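Local coordinates for aspartate--tRNA(Asp/Asn) ligase (Sulfolobus tokodaii, PDB 1WYD), which activates L-aspartate with ATP and transfers it to the acceptor end of both tRNA(Asp) and tRNA(Asn), at the interface of chains A and B. Numbering follows the deposited sequence. Chains: chain A/B, hypothetical aspartyl-tRNA synthetase.

The interface of chains A and B. Residues chain A 3, 6, 24, 41-42; chain B 199-200, 232.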
loop_
_atom_site.group_PDB
_atom_site.type_symbol
_atom_site.label_atom_id
_atom_site.label_comp_id
_atom_site.label_asym_id
_atom_site.label_seq_id
_atom_site.Cartn_x
_atom_site.Cartn_y
_atom_site.Cartn_z
ATOM N N ARG A 3 3.690 24.996 16.668
ATOM C CA ARG A 3 5.049 25.430 16.440
ATOM C C ARG A 3 5.046 26.448 15.317
ATOM O O ARG A 3 4.002 26.702 14.713
ATOM C CB ARG A 3 5.977 24.238 16.141
ATOM C CG ARG A 3 5.572 23.357 14.969
ATOM C CD ARG A 3 6.691 22.459 14.447
ATOM N NE ARG A 3 6.996 21.362 15.371
ATOM C CZ ARG A 3 6.313 20.209 15.471
ATOM N NH1 ARG A 3 5.259 19.938 14.693
ATOM N NH2 ARG A 3 6.711 19.299 16.350
ATOM N N PHE A 6 10.277 23.771 12.721
ATOM C CA PHE A 6 10.849 22.510 13.160
ATOM C C PHE A 6 12.318 22.763 13.557
ATOM O O PHE A 6 12.965 23.715 13.072
ATOM C CB PHE A 6 10.747 21.455 12.045
ATOM C CG PHE A 6 9.346 20.891 11.834
ATOM C CD1 PHE A 6 8.542 21.352 10.782
ATOM C CD2 PHE A 6 8.850 19.868 12.649
ATOM C CE1 PHE A 6 7.248 20.819 10.561
ATOM C CE2 PHE A 6 7.561 19.323 12.444
ATOM C CZ PHE A 6 6.755 19.804 11.398
ATOM N N TRP A 24 9.176 16.808 22.168
ATOM C CA TRP A 24 9.321 15.895 23.289
ATOM C C TRP A 24 10.571 16.241 24.137
ATOM O O TRP A 24 11.647 16.590 23.606
ATOM C CB TRP A 24 9.434 14.473 22.748
ATOM C CG TRP A 24 8.126 13.865 22.401
ATOM C CD1 TRP A 24 7.269 13.205 23.254
ATOM C CD2 TRP A 24 7.495 13.858 21.117
ATOM N NE1 TRP A 24 6.149 12.789 22.571
ATOM C CE2 TRP A 24 6.257 13.174 21.258
ATOM C CE3 TRP A 24 7.844 14.358 19.849
ATOM C CZ2 TRP A 24 5.373 12.953 20.169
ATOM C CZ3 TRP A 24 6.940 14.153 18.760
ATOM C CH2 TRP A 24 5.725 13.465 18.940
ATOM N N ASP A 41 11.788 16.422 17.930
ATOM C CA ASP A 41 10.606 16.365 17.068
ATOM C C ASP A 41 10.976 15.577 15.829
ATOM O O ASP A 41 12.087 15.023 15.773
ATOM C CB ASP A 41 10.093 17.768 16.741
ATOM C CG ASP A 41 11.019 18.553 15.825
ATOM O OD1 ASP A 41 10.824 19.810 15.770
ATOM O OD2 ASP A 41 11.928 18.031 15.114
ATOM N N LYS A 42 10.083 15.541 14.827
ATOM C CA LYS A 42 10.325 14.724 13.648
ATOM C C LYS A 42 11.653 15.025 12.903
ATOM O O LYS A 42 12.223 14.143 12.236
ATOM C CB LYS A 42 9.080 14.704 12.721
ATOM C CG LYS A 42 8.968 15.847 11.683
ATOM C CD LYS A 42 7.704 15.711 10.810
ATOM C CE LYS A 42 8.024 15.129 9.432
ATOM N NZ LYS A 42 8.075 13.611 9.465
ATOM N N VAL B 199 6.794 9.453 15.013
ATOM C CA VAL B 199 7.330 10.265 13.941
ATOM C C VAL B 199 6.415 11.356 13.452
ATOM O O VAL B 199 6.610 11.802 12.360
ATOM C CB VAL B 199 7.826 9.445 12.749
ATOM C CG1 VAL B 199 9.135 8.748 13.104
ATOM C CG2 VAL B 199 6.764 8.477 12.244
ATOM N N GLU B 200 5.402 11.731 14.226
ATOM C CA GLU B 200 4.499 12.860 13.909
ATOM C C GLU B 200 3.549 12.748 12.705
ATOM O O GLU B 200 2.347 13.025 12.828
ATOM C CB GLU B 200 5.266 14.165 13.808
ATOM C CG GLU B 200 5.648 14.724 15.167
ATOM C CD GLU B 200 6.341 16.066 15.099
ATOM O OE1 GLU B 200 5.678 17.088 14.890
ATOM O OE2 GLU B 200 7.565 16.079 15.274
ATOM N N PHE B 232 0.340 17.361 16.341
ATOM C CA PHE B 232 0.248 18.827 16.491
ATOM C C PHE B 232 -0.665 19.419 15.446
ATOM O O PHE B 232 -0.306 20.337 14.723
ATOM C CB PHE B 232 1.636 19.506 16.508
ATOM C CG PHE B 232 2.569 18.911 17.526
ATOM C CD1 PHE B 232 3.552 18.004 17.142
ATOM C CD2 PHE B 232 2.429 19.215 18.871
ATOM C CE1 PHE B 232 4.404 17.427 18.097
ATOM C CE2 PHE B 232 3.278 18.647 19.825
ATOM C CZ PHE B 232 4.270 17.753 19.442
#
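B:Glu200 reaches across the dimer interface with both carboxylate oxygens engaged, OE1 by the side chain of A:Arg3 and OE2 by the backbone of A:Lys42. This is a patch of the two-fold interface of a class II synthetase homodimer: chain A contributes its N-terminal OB-fold anticodon-binding region, chain B the loop residue that follows helix 189-199 in its class II catalytic region. In the salt bridge, A:Arg3 NH2 lies 2.8 Å from B:Glu200 OE1, meeting that oxygen on its syn side but 33° out of the carboxylate plane. NH1 adds a weak bond to the same oxygen, so the guanidinium forks onto OE1 instead of pairing squarely with both oxygens. B:Glu200 OE2 accepts the backbone N-H of A:Lys42, with 2.6 Å between OE2 and A:Lys42 N, nearly along its own C-O axis. Beyond CG the B:Glu200 chain is extended (chi2 -177°), which carries the carboxylate forward between these donors, while its CG packs at the ring edge of A:Trp24, 3.9 Å from CZ3. Cut back to alanine, this position would probably leave the guanidinium of A:Arg3 and the N-H of A:Lys42 without their acceptor and open a gap beside A:Trp24.

Around the arginine, A:Phe6 lies under the side chain, with CD of A:Arg3 over the centre of its ring and B:Glu200 OE1 at the ring edge. From across the interface, B:Phe232 stands almost upright to the guanidinium, planes 81° apart, and its CE1 comes within 3.4 Å of A:Arg3 NH2. Together the two aromatics probably limit how far the guanidinium can swing. Further out, A:Asp41, closing strand 34-41, keeps its OD2 4.8 Å from B:Glu200 OE2, a like charge that the nearby arginine probably offsets.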